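Local coordinates for sensor protein DivL (Caulobacter crescentus, PDB 4Q20), which is required for cell division and growth and catalyses phosphorylation of the cell-cycle regulator CtrA, as a membrane-bound member of the histidine kinase family, at residues A[154-159]-A[231-236]; A[161-166]-A[224-229]; A[180-183]-A[188-191]; A[237-242]-A[247-252]. All blocks are in the same frame, centred on the assembly; numbering follows the deposited sequence.

Contact 1: A[154-159]-A[231-236]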
loop_
_atom_site.group_PDB
_atom_site.type_symbol
_atom_site.label_atom_id
_atom_site.label_comp_id
_atom_site.label_asym_id
_atom_site.label_seq_id
_atom_site.Cartn_x
_atom_site.Cartn_y
_atom_site.Cartn_z
ATOM N N LYS A 154 -12.787 19.495 -4.515
ATOM C CA LYS A 154 -12.109 18.279 -4.094
ATOM C C LYS A 154 -10.631 18.366 -4.402
ATOM O O LYS A 154 -9.810 18.086 -3.534
ATOM C CB LYS A 154 -12.731 17.037 -4.773
ATOM C CG LYS A 154 -12.201 15.733 -4.191
ATOM C CD LYS A 154 -12.245 14.567 -5.150
ATOM C CE LYS A 154 -11.683 13.330 -4.487
ATOM N NZ LYS A 154 -11.783 12.131 -5.356
ATOM N N ARG A 155 -10.294 18.771 -5.631
ATOM C CA ARG A 155 -8.917 18.828 -6.091
ATOM C C ARG A 155 -8.140 19.932 -5.409
ATOM O O ARG A 155 -6.981 19.702 -5.070
ATOM C CB ARG A 155 -8.832 18.934 -7.622
ATOM C CG ARG A 155 -9.449 17.719 -8.353
ATOM C CD ARG A 155 -9.033 16.333 -7.827
ATOM N NE ARG A 155 -9.810 15.249 -8.462
ATOM C CZ ARG A 155 -9.574 13.960 -8.275
ATOM N NH1 ARG A 155 -8.592 13.568 -7.477
ATOM N NH2 ARG A 155 -10.295 13.051 -8.911
ATOM N N LEU A 156 -8.784 21.079 -5.121
ATOM C CA LEU A 156 -8.133 22.169 -4.390
ATOM C C LEU A 156 -7.943 21.801 -2.894
ATOM O O LEU A 156 -6.908 22.145 -2.328
ATOM C CB LEU A 156 -8.871 23.503 -4.557
ATOM C CG LEU A 156 -8.766 24.156 -5.950
ATOM C CD1 LEU A 156 -9.763 25.279 -6.103
ATOM C CD2 LEU A 156 -7.332 24.658 -6.237
ATOM N N ALA A 157 -8.874 21.023 -2.302
ATOM C CA ALA A 157 -8.767 20.536 -0.913
ATOM C C ALA A 157 -7.610 19.551 -0.775
ATOM O O ALA A 157 -6.848 19.591 0.193
ATOM C CB ALA A 157 -10.066 19.873 -0.477
ATOM N N GLN A 158 -7.466 18.692 -1.775
ATOM C CA GLN A 158 -6.407 17.698 -1.876
ATOM C C GLN A 158 -5.041 18.406 -2.060
ATOM O O GLN A 158 -4.054 17.992 -1.444
ATOM C CB GLN A 158 -6.731 16.759 -3.041
ATOM C CG GLN A 158 -5.744 15.633 -3.270
ATOM C CD GLN A 158 -6.215 14.647 -4.321
ATOM O OE1 GLN A 158 -7.164 14.883 -5.102
ATOM N NE2 GLN A 158 -5.556 13.502 -4.345
ATOM N N THR A 159 -5.004 19.500 -2.848
ATOM C CA THR A 159 -3.794 20.294 -3.059
ATOM C C THR A 159 -3.301 20.862 -1.702
ATOM O O THR A 159 -2.133 20.665 -1.335
ATOM C CB THR A 159 -4.055 21.403 -4.113
ATOM O OG1 THR A 159 -4.270 20.814 -5.395
ATOM C CG2 THR A 159 -2.913 22.385 -4.217
ATOM N N GLU A 231 -1.994 23.218 -12.185
ATOM C CA GLU A 231 -1.784 23.481 -13.610
ATOM C C GLU A 231 -3.015 23.120 -14.430
ATOM O O GLU A 231 -3.221 23.713 -15.488
ATOM C CB GLU A 231 -0.548 22.774 -14.136
ATOM C CG GLU A 231 0.702 23.445 -13.631
ATOM C CD GLU A 231 2.009 23.084 -14.295
ATOM O OE1 GLU A 231 2.038 22.112 -15.082
ATOM O OE2 GLU A 231 3.004 23.803 -14.043
ATOM N N LEU A 232 -3.851 22.188 -13.927
ATOM C CA LEU A 232 -5.116 21.776 -14.543
ATOM C C LEU A 232 -6.154 22.891 -14.390
ATOM O O LEU A 232 -7.088 22.970 -15.186
ATOM C CB LEU A 232 -5.598 20.497 -13.850
ATOM C CG LEU A 232 -6.114 19.302 -14.687
ATOM C CD1 LEU A 232 -5.231 19.002 -15.902
ATOM C CD2 LEU A 232 -6.225 18.056 -13.811
ATOM N N HIS A 233 -5.985 23.752 -13.355
ATOM C CA HIS A 233 -6.829 24.916 -13.061
ATOM C C HIS A 233 -6.360 26.178 -13.830
ATOM O O HIS A 233 -6.872 27.264 -13.581
ATOM C CB HIS A 233 -6.812 25.204 -11.556
ATOM C CG HIS A 233 -7.710 24.310 -10.751
ATOM N ND1 HIS A 233 -7.216 23.200 -10.086
ATOM C CD2 HIS A 233 -9.029 24.426 -10.482
ATOM C CE1 HIS A 233 -8.252 22.656 -9.477
ATOM N NE2 HIS A 233 -9.361 23.361 -9.684
ATOM N N GLY A 234 -5.381 26.022 -14.728
ATOM C CA GLY A 234 -4.780 27.113 -15.495
ATOM C C GLY A 234 -3.755 27.910 -14.695
ATOM O O GLY A 234 -3.347 29.001 -15.102
ATOM N N GLY A 235 -3.332 27.368 -13.560
ATOM C CA GLY A 235 -2.368 28.019 -12.677
ATOM C C GLY A 235 -0.976 27.423 -12.682
ATOM O O GLY A 235 -0.615 26.657 -13.580
ATOM N N TRP A 236 -0.165 27.828 -11.705
ATOM C CA TRP A 236 1.228 27.405 -11.535
ATOM C C TRP A 236 1.615 27.474 -10.053
ATOM O O TRP A 236 0.905 28.087 -9.259
ATOM C CB TRP A 236 2.192 28.214 -12.417
ATOM C CG TRP A 236 2.174 29.699 -12.200
ATOM C CD1 TRP A 236 1.258 30.589 -12.673
ATOM C CD2 TRP A 236 3.144 30.466 -11.475
ATOM N NE1 TRP A 236 1.569 31.859 -12.245
ATOM C CE2 TRP A 236 2.716 31.812 -11.502
ATOM C CE3 TRP A 236 4.306 30.134 -10.746
ATOM C CZ2 TRP A 236 3.440 32.843 -10.877
ATOM C CZ3 TRP A 236 5.009 31.148 -10.112
ATOM C CH2 TRP A 236 4.592 32.490 -10.199
#
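His233 is the residue of 231-236 that reaches helix 153-170, and it meets Leu156 and Arg155 there. Glu231 stands in the last turn of helix 222-232. Its carbonyl O takes a weak bond from Gly234 N. At His233, CG stands anti to the carbonyl carbon (chi1 -79°), which sends the ring across to the other helix. Leu156 CD2 sits over one face of this ring, 4.1 Å from the His233 centroid, in a CH-pi contact. Leu156 CG lies 3.9 Å from His233 NE2. Arg155 CB comes to the ring edge, 4.2 Å from His233 CE1. The rest of Arg155 bends away at chi2 (-47°). Its NH1 bonds Gln158 OE1 on a lone pair at 3.1 Å, one turn along the same helix.

Gly234 has positive phi and is the C-prime residue of a Schellman motif, closed by Gly235 N to Val230 O. The chain then turns through Gly235 into strand 236-241. Trp236 opens that strand and stacks on His252. The contact therefore lies where a helix gives way to an edge strand of the ATPase-like domain. Leu253 packs on both Leu156 and His233.

Both ring nitrogens of His233 have backbone partners, ND1 with Leu229 O and NE2 with Asp152 N. A carbonyl on one side and an N-H on the other are consistent with a neutral ring protonated at ND1. Such a pair of bonds would fix the ring's rotation, with one face turned to the leucine methyl.

Contact 2: A[161-166]-A[224-229]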
loop_
_atom_site.group_PDB
_atom_site.type_symbol
_atom_site.label_atom_id
_atom_site.label_comp_id
_atom_site.label_asym_id
_atom_site.label_seq_id
_atom_site.Cartn_x
_atom_site.Cartn_y
_atom_site.Cartn_z
ATOM N N ASP A 161 -4.120 19.861 1.332
ATOM C CA ASP A 161 -3.769 18.756 2.212
ATOM C C ASP A 161 -2.325 18.309 2.009
ATOM O O ASP A 161 -1.596 18.142 2.996
ATOM C CB ASP A 161 -4.725 17.577 2.007
ATOM C CG ASP A 161 -6.025 17.672 2.786
ATOM O OD1 ASP A 161 -6.144 18.591 3.648
ATOM O OD2 ASP A 161 -6.913 16.797 2.574
ATOM N N HIS A 162 -1.898 18.163 0.733
ATOM C CA HIS A 162 -0.542 17.744 0.394
ATOM C C HIS A 162 0.475 18.748 0.856
ATOM O O HIS A 162 1.503 18.340 1.396
ATOM C CB HIS A 162 -0.396 17.487 -1.104
ATOM C CG HIS A 162 -0.925 16.154 -1.482
ATOM N ND1 HIS A 162 -2.212 15.995 -1.955
ATOM C CD2 HIS A 162 -0.360 14.937 -1.333
ATOM C CE1 HIS A 162 -2.373 14.699 -2.114
ATOM N NE2 HIS A 162 -1.284 14.024 -1.756
ATOM N N LEU A 163 0.172 20.061 0.686
ATOM C CA LEU A 163 1.059 21.138 1.103
ATOM C C LEU A 163 1.177 21.246 2.629
ATOM O O LEU A 163 2.284 21.456 3.119
ATOM C CB LEU A 163 0.616 22.483 0.502
ATOM C CG LEU A 163 0.791 22.633 -1.017
ATOM C CD1 LEU A 163 0.363 24.005 -1.482
ATOM C CD2 LEU A 163 2.216 22.309 -1.466
ATOM N N VAL A 164 0.069 21.056 3.376
ATOM C CA VAL A 164 0.058 21.096 4.853
ATOM C C VAL A 164 0.830 19.896 5.458
ATOM O O VAL A 164 1.582 20.082 6.427
ATOM C CB VAL A 164 -1.390 21.155 5.398
ATOM C CG1 VAL A 164 -1.428 20.987 6.912
ATOM C CG2 VAL A 164 -2.070 22.453 4.985
ATOM N N GLU A 165 0.645 18.683 4.911
ATOM C CA GLU A 165 1.325 17.508 5.448
ATOM C C GLU A 165 2.805 17.559 5.124
ATOM O O GLU A 165 3.621 17.164 5.970
ATOM C CB GLU A 165 0.679 16.190 4.964
ATOM C CG GLU A 165 -0.626 15.868 5.685
ATOM C CD GLU A 165 -0.589 15.598 7.186
ATOM O OE1 GLU A 165 0.519 15.453 7.755
ATOM O OE2 GLU A 165 -1.685 15.512 7.792
ATOM N N ASN A 166 3.159 18.105 3.937
ATOM C CA ASN A 166 4.553 18.333 3.536
ATOM C C ASN A 166 5.202 19.316 4.522
ATOM O O ASN A 166 6.320 19.060 4.993
ATOM C CB ASN A 166 4.634 18.854 2.090
ATOM C CG ASN A 166 5.988 19.384 1.690
ATOM O OD1 ASN A 166 6.921 18.618 1.441
ATOM N ND2 ASN A 166 6.123 20.716 1.640
ATOM N N ALA A 224 4.204 16.641 -6.910
ATOM C CA ALA A 224 3.997 16.514 -8.355
ATOM C C ALA A 224 2.519 16.614 -8.657
ATOM O O ALA A 224 2.152 17.201 -9.667
ATOM C CB ALA A 224 4.561 15.202 -8.882
ATOM N N LEU A 225 1.691 16.129 -7.734
ATOM C CA LEU A 225 0.224 16.150 -7.764
ATOM C C LEU A 225 -0.285 17.568 -7.549
ATOM O O LEU A 225 -1.134 18.015 -8.307
ATOM C CB LEU A 225 -0.347 15.189 -6.702
ATOM C CG LEU A 225 -1.751 14.694 -6.905
ATOM C CD1 LEU A 225 -1.887 13.896 -8.226
ATOM C CD2 LEU A 225 -2.156 13.836 -5.747
ATOM N N VAL A 226 0.269 18.292 -6.570
ATOM C CA VAL A 226 -0.022 19.712 -6.313
ATOM C C VAL A 226 0.182 20.510 -7.615
ATOM O O VAL A 226 -0.720 21.226 -8.045
ATOM C CB VAL A 226 0.880 20.257 -5.159
ATOM C CG1 VAL A 226 0.931 21.781 -5.140
ATOM C CG2 VAL A 226 0.444 19.713 -3.798
ATOM N N LYS A 227 1.357 20.354 -8.249
ATOM C CA LYS A 227 1.711 21.026 -9.496
ATOM C C LYS A 227 0.725 20.688 -10.607
ATOM O O LYS A 227 0.232 21.607 -11.249
ATOM C CB LYS A 227 3.129 20.662 -9.917
ATOM C CG LYS A 227 3.568 21.419 -11.169
ATOM C CD LYS A 227 5.000 21.220 -11.493
ATOM C CE LYS A 227 5.266 21.547 -12.936
ATOM N NZ LYS A 227 6.726 21.640 -13.184
ATOM N N ALA A 228 0.410 19.386 -10.802
ATOM C CA ALA A 228 -0.487 18.885 -11.842
ATOM C C ALA A 228 -1.933 19.361 -11.641
ATOM O O ALA A 228 -2.597 19.710 -12.617
ATOM C CB ALA A 228 -0.433 17.356 -11.907
ATOM N N LEU A 229 -2.405 19.397 -10.399
ATOM C CA LEU A 229 -3.771 19.842 -10.075
ATOM C C LEU A 229 -3.935 21.346 -10.265
ATOM O O LEU A 229 -4.935 21.769 -10.842
ATOM C CB LEU A 229 -4.151 19.465 -8.642
ATOM C CG LEU A 229 -4.389 17.988 -8.351
ATOM C CD1 LEU A 229 -4.685 17.774 -6.859
ATOM C CD2 LEU A 229 -5.463 17.401 -9.251
#
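Helices 161-166 and 224-229 run roughly antiparallel, at 150° and 10.1 Å between their axes, and are closest where His162 CA and Val226 CA lie 7.0 Å apart. Val226 fills the middle of the contact. Its CG1 is anti to the backbone N (chi1 163°), and CG2 therefore turns to the first helix. There CG2 presses on His162 CB at 3.6 Å. The same methyl lies 3.9 Å from Leu163 CD2. Leu163 CD2 also reaches Val226 CG1 and sits against both valine methyls at nearly equal distances. One residue earlier, Leu225 CD2 touches the end of the His162 ring at CE1, 3.7 Å away. The methyl comes obliquely to the ring.

All four residues are buried. Leu163 goes on to the sheet, where it packs on Phe249 and Cys251. Leu225 faces helix 73-103 and touches Asp95, Met99 and Ile102. The two helices thus form part of the helical layer of the GHKL ATPase-like domain, with the sheet behind them and a helix of the HisKA region in front.

No hydrogen bond crosses between the two segments, so they meet by apolar contact alone. The one polar side chain among the four that touch, His162, is satisfied elsewhere: ND1 bonds Gln158 O within its own helix, and NE2 bonds Asp95 OD1 of helix 73-103. Two oxygen partners would favour a ring protonated on both nitrogens, though the carboxylate could share a proton. His162 thus offers carbon atoms to Leu225 and Val226, while its NE2 ties helix 153-170 to helix 73-103.

Contact 3: A[180-183]-A[188-191]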
loop_
_atom_site.group_PDB
_atom_site.type_symbol
_atom_site.label_atom_id
_atom_site.label_comp_id
_atom_site.label_asym_id
_atom_site.label_seq_id
_atom_site.Cartn_x
_atom_site.Cartn_y
_atom_site.Cartn_z
ATOM N N SER A 180 -2.410 30.738 4.133
ATOM C CA SER A 180 -2.924 32.073 3.799
ATOM C C SER A 180 -3.430 32.149 2.347
ATOM O O SER A 180 -3.098 31.299 1.515
ATOM C CB SER A 180 -1.859 33.147 4.044
ATOM O OG SER A 180 -0.639 32.852 3.383
ATOM N N ALA A 181 -4.235 33.176 2.060
ATOM C CA ALA A 181 -4.776 33.452 0.738
ATOM C C ALA A 181 -4.779 34.944 0.487
ATOM O O ALA A 181 -4.914 35.727 1.429
ATOM C CB ALA A 181 -6.170 32.898 0.618
ATOM N N ARG A 182 -4.620 35.349 -0.778
ATOM C CA ARG A 182 -4.594 36.760 -1.153
ATOM C C ARG A 182 -5.072 36.945 -2.585
ATOM O O ARG A 182 -4.625 36.230 -3.481
ATOM C CB ARG A 182 -3.156 37.319 -0.970
ATOM C CG ARG A 182 -2.914 38.761 -1.428
ATOM C CD ARG A 182 -1.599 39.320 -0.901
ATOM N NE ARG A 182 -0.427 38.606 -1.422
ATOM C CZ ARG A 182 0.834 38.930 -1.148
ATOM N NH1 ARG A 182 1.107 39.966 -0.361
ATOM N NH2 ARG A 182 1.832 38.224 -1.664
ATOM N N ARG A 183 -5.974 37.912 -2.794
ATOM C CA ARG A 183 -6.476 38.308 -4.105
ATOM C C ARG A 183 -5.723 39.567 -4.521
ATOM O O ARG A 183 -5.986 40.643 -3.984
ATOM C CB ARG A 183 -8.002 38.549 -4.078
ATOM C CG ARG A 183 -8.576 38.855 -5.458
ATOM C CD ARG A 183 -10.087 39.042 -5.464
ATOM N NE ARG A 183 -10.810 37.778 -5.301
ATOM C CZ ARG A 183 -11.079 36.920 -6.283
ATOM N NH1 ARG A 183 -10.675 37.169 -7.525
ATOM N NH2 ARG A 183 -11.736 35.800 -6.029
ATOM N N VAL A 188 -5.563 34.776 -7.525
ATOM C CA VAL A 188 -5.678 34.401 -6.132
ATOM C C VAL A 188 -4.486 33.500 -5.854
ATOM O O VAL A 188 -4.209 32.594 -6.633
ATOM C CB VAL A 188 -7.054 33.787 -5.753
ATOM C CG1 VAL A 188 -6.982 32.957 -4.466
ATOM C CG2 VAL A 188 -8.094 34.891 -5.610
ATOM N N ARG A 189 -3.744 33.792 -4.792
ATOM C CA ARG A 189 -2.592 32.989 -4.414
ATOM C C ARG A 189 -2.804 32.349 -3.046
ATOM O O ARG A 189 -3.114 33.037 -2.077
ATOM C CB ARG A 189 -1.268 33.783 -4.476
ATOM C CG ARG A 189 -1.159 35.024 -3.593
ATOM C CD ARG A 189 0.165 35.736 -3.810
ATOM N NE ARG A 189 1.292 35.051 -3.168
ATOM C CZ ARG A 189 2.561 35.206 -3.531
ATOM N NH1 ARG A 189 2.878 36.013 -4.540
ATOM N NH2 ARG A 189 3.521 34.549 -2.899
ATOM N N LEU A 190 -2.657 31.027 -2.983
ATOM C CA LEU A 190 -2.779 30.247 -1.751
ATOM C C LEU A 190 -1.375 29.930 -1.252
ATOM O O LEU A 190 -0.594 29.330 -1.987
ATOM C CB LEU A 190 -3.600 28.954 -1.991
ATOM C CG LEU A 190 -4.955 29.115 -2.711
ATOM C CD1 LEU A 190 -5.528 27.788 -3.081
ATOM C CD2 LEU A 190 -5.956 29.887 -1.879
ATOM N N ASP A 191 -1.025 30.372 -0.043
ATOM C CA ASP A 191 0.320 30.121 0.480
ATOM C C ASP A 191 0.303 29.157 1.658
ATOM O O ASP A 191 -0.638 29.158 2.448
ATOM C CB ASP A 191 1.016 31.430 0.899
ATOM C CG ASP A 191 0.975 32.546 -0.130
ATOM O OD1 ASP A 191 1.909 32.616 -0.958
ATOM O OD2 ASP A 191 0.035 33.400 -0.059
#
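Arg182 and Arg189 come side by side through different first torsions: Arg182 CG is anti to the backbone N (chi1 175°), whereas Arg189 CG sits between N and the carbonyl carbon (chi1 60°). The two guanidinium planes end up nearly perpendicular, 87° apart. Arg182 NH2 stands over a face of the Arg189 group, 3.6 Å from Arg189 NE. These are like charges. Asp191 probably offsets this charge, since its OD1 takes Arg189 NH2 at 3.2 Å in a salt bridge. The bond uses the syn lone pair and lies in the guanidinium plane. A weak bond from Arg189 NE reaches the same oxygen, which also bonds Thr250 OG1. Ser180 OG packs against Asp191 CB at 3.3 Å.

The other face of this antiparallel hairpin is less polar. Ala181 CB meets Leu190 CD2 at 3.9 Å. Val188 CG2 lies over the centre of the Arg183 guanidinium, 3.7 Å from Arg183 CZ. Arg183 NH1 forms a salt bridge with Glu255, and NE is hydrogen-bonded to Val146 O.

The backbones pair in register. Ser180 with Asp191 and Arg182 with Arg189 are the hydrogen-bonded pairs. Asp191 N to Ser180 O is 2.8 Å, and Arg189 N to Arg182 O is 2.9 Å.

The hairpin belongs to the mixed sheet of the GHKL ATPase-like domain. Strand 187-194 is also bonded on its far side to strand 247-254, Val188 with Leu253 and Leu190 with Cys251. Ala181 and Leu190 pack on Val116 and Leu120 of helix 116-133, and Arg183 and Val188 lie on Ile149 of strand 148-151.

Contact 4: A[237-242]-A[247-252]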
loop_
_atom_site.group_PDB
_atom_site.type_symbol
_atom_site.label_atom_id
_atom_site.label_comp_id
_atom_site.label_asym_id
_atom_site.label_seq_id
_atom_site.Cartn_x
_atom_site.Cartn_y
_atom_site.Cartn_z
ATOM N N VAL A 237 2.683 26.749 -9.670
ATOM C CA VAL A 237 3.122 26.643 -8.274
ATOM C C VAL A 237 4.542 27.125 -8.156
ATOM O O VAL A 237 5.287 27.096 -9.117
ATOM C CB VAL A 237 2.960 25.218 -7.656
ATOM C CG1 VAL A 237 1.511 24.866 -7.503
ATOM C CG2 VAL A 237 3.664 24.153 -8.483
ATOM N N ALA A 238 4.910 27.571 -6.975
ATOM C CA ALA A 238 6.248 28.079 -6.695
ATOM C C ALA A 238 6.679 27.713 -5.275
ATOM O O ALA A 238 5.840 27.459 -4.412
ATOM C CB ALA A 238 6.282 29.585 -6.884
ATOM N N LEU A 239 7.998 27.631 -5.074
ATOM C CA LEU A 239 8.632 27.392 -3.792
ATOM C C LEU A 239 9.610 28.526 -3.487
ATOM O O LEU A 239 10.503 28.811 -4.283
ATOM C CB LEU A 239 9.349 26.026 -3.723
ATOM C CG LEU A 239 10.310 25.834 -2.522
ATOM C CD1 LEU A 239 9.556 25.832 -1.161
ATOM C CD2 LEU A 239 11.221 24.625 -2.713
ATOM N N GLU A 240 9.413 29.168 -2.331
ATOM C CA GLU A 240 10.300 30.196 -1.791
ATOM C C GLU A 240 10.925 29.602 -0.550
ATOM O O GLU A 240 10.207 29.310 0.408
ATOM C CB GLU A 240 9.565 31.512 -1.503
ATOM C CG GLU A 240 10.506 32.710 -1.574
ATOM C CD GLU A 240 9.988 34.016 -0.998
ATOM O OE1 GLU A 240 9.410 33.998 0.115
ATOM O OE2 GLU A 240 10.215 35.070 -1.636
ATOM N N SER A 241 12.238 29.320 -0.600
ATOM C CA SER A 241 12.896 28.675 0.527
ATOM C C SER A 241 14.300 29.171 0.788
ATOM O O SER A 241 14.998 29.636 -0.109
ATOM C CB SER A 241 12.944 27.162 0.333
ATOM O OG SER A 241 13.465 26.527 1.491
ATOM N N GLU A 242 14.708 29.016 2.045
ATOM C CA GLU A 242 16.025 29.309 2.586
ATOM C C GLU A 242 16.222 28.376 3.804
ATOM O O GLU A 242 15.405 28.464 4.730
ATOM C CB GLU A 242 16.163 30.801 2.946
ATOM C CG GLU A 242 17.606 31.253 3.079
ATOM C CD GLU A 242 18.293 30.854 4.374
ATOM O OE1 GLU A 242 17.972 31.453 5.425
ATOM O OE2 GLU A 242 19.136 29.929 4.342
ATOM N N SER A 247 10.054 27.710 4.639
ATOM C CA SER A 247 9.625 27.481 3.250
ATOM C C SER A 247 8.224 28.011 2.996
ATOM O O SER A 247 7.381 27.997 3.890
ATOM C CB SER A 247 9.625 25.981 2.928
ATOM O OG SER A 247 10.850 25.319 3.212
ATOM N N THR A 248 7.952 28.423 1.761
ATOM C CA THR A 248 6.621 28.857 1.347
ATOM C C THR A 248 6.321 28.258 0.003
ATOM O O THR A 248 7.123 28.401 -0.921
ATOM C CB THR A 248 6.466 30.392 1.320
ATOM O OG1 THR A 248 7.064 30.935 2.491
ATOM C CG2 THR A 248 4.992 30.844 1.220
ATOM N N PHE A 249 5.161 27.601 -0.099
ATOM C CA PHE A 249 4.620 27.023 -1.322
ATOM C C PHE A 249 3.422 27.865 -1.721
ATOM O O PHE A 249 2.490 28.028 -0.934
ATOM C CB PHE A 249 4.224 25.545 -1.122
ATOM C CG PHE A 249 5.387 24.579 -1.150
ATOM C CD1 PHE A 249 6.088 24.274 0.013
ATOM C CD2 PHE A 249 5.799 23.990 -2.347
ATOM C CE1 PHE A 249 7.177 23.390 -0.013
ATOM C CE2 PHE A 249 6.888 23.103 -2.374
ATOM C CZ PHE A 249 7.562 22.799 -1.206
ATOM N N THR A 250 3.456 28.425 -2.914
ATOM C CA THR A 250 2.356 29.249 -3.406
ATOM C C THR A 250 1.681 28.592 -4.599
ATOM O O THR A 250 2.366 28.084 -5.488
ATOM C CB THR A 250 2.853 30.661 -3.816
ATOM O OG1 THR A 250 3.802 31.161 -2.857
ATOM C CG2 THR A 250 1.706 31.660 -4.005
ATOM N N CYS A 251 0.348 28.677 -4.642
ATOM C CA CYS A 251 -0.502 28.259 -5.755
ATOM C C CYS A 251 -0.996 29.517 -6.387
ATOM O O CYS A 251 -1.680 30.294 -5.733
ATOM C CB CYS A 251 -1.665 27.379 -5.300
ATOM S SG CYS A 251 -1.162 25.894 -4.401
ATOM N N HIS A 252 -0.633 29.760 -7.620
ATOM C CA HIS A 252 -1.090 30.942 -8.306
ATOM C C HIS A 252 -2.240 30.533 -9.176
ATOM O O HIS A 252 -2.068 29.722 -10.095
ATOM C CB HIS A 252 0.053 31.562 -9.107
ATOM C CG HIS A 252 1.175 32.051 -8.254
ATOM N ND1 HIS A 252 1.321 33.397 -7.961
ATOM C CD2 HIS A 252 2.180 31.358 -7.668
ATOM C CE1 HIS A 252 2.400 33.483 -7.206
ATOM N NE2 HIS A 252 2.953 32.285 -6.999
#
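This is a beta hairpin at one edge of the mixed sheet of the GHKL (Bergerat-fold) ATPase-like domain. Strand 236-241 is one of the two outermost strands of this sheet within the chain, and strand 247-254 joins it to strand 187-194. The pairing is antiparallel. Ala238 with Thr250 and Glu240 with Thr248 are the hydrogen-bonded pairs. Glu240 N to Thr248 O is short and almost straight, 2.8 Å at 176°, with the donor nearly along the C=O axis. Ala238 N to Thr250 O is 3.0 Å.

The two faces differ. Ala238, Glu240, Thr248 and Thr250 share one. On the other, Val237 and Cys251 touch through CG1 and SG at 4.2 Å. Val237 also packs on Val226 and Val230 of helix 222-232, while Phe249 lies on Asn166 of helix 153-170. This face is the one covered by the helical layer. Near the turn, Ser241 OG lies 3.4 Å from Ser247 OG and bonds Val199 N outside the hairpin. At the far end, His252 ND1 is hydrogen-bonded to Glu187 OE1.

Leu239 and Phe249 make the main side-chain contact. Leu239 CG is anti to the backbone N (chi1 167°), and the chain turns over the neighbouring ring. Leu239 CD1 lies over one face of Phe249 in a CH-pi contact, 3.8 Å from the ring centroid.

Overall arrangement
Contacts 1 and 2 join the same two helices, 153-170 and 222-232, and touch each other. Contact 2 is fully buried and close to the centre of the chain. Contact 1 lies nearer the surface, where the second helix ends. Contacts 3 and 4 are hairpins of one sheet, partly buried, and strands 187-194 and 247-254 bond to each other between them. Their chemistry follows their place: no hydrogen bond crosses either helix contact, while each hairpin is held by four backbone bonds. Contact 3 adds charged side chains, most of them on one face. Contact 4 turns its more apolar face to contact 2.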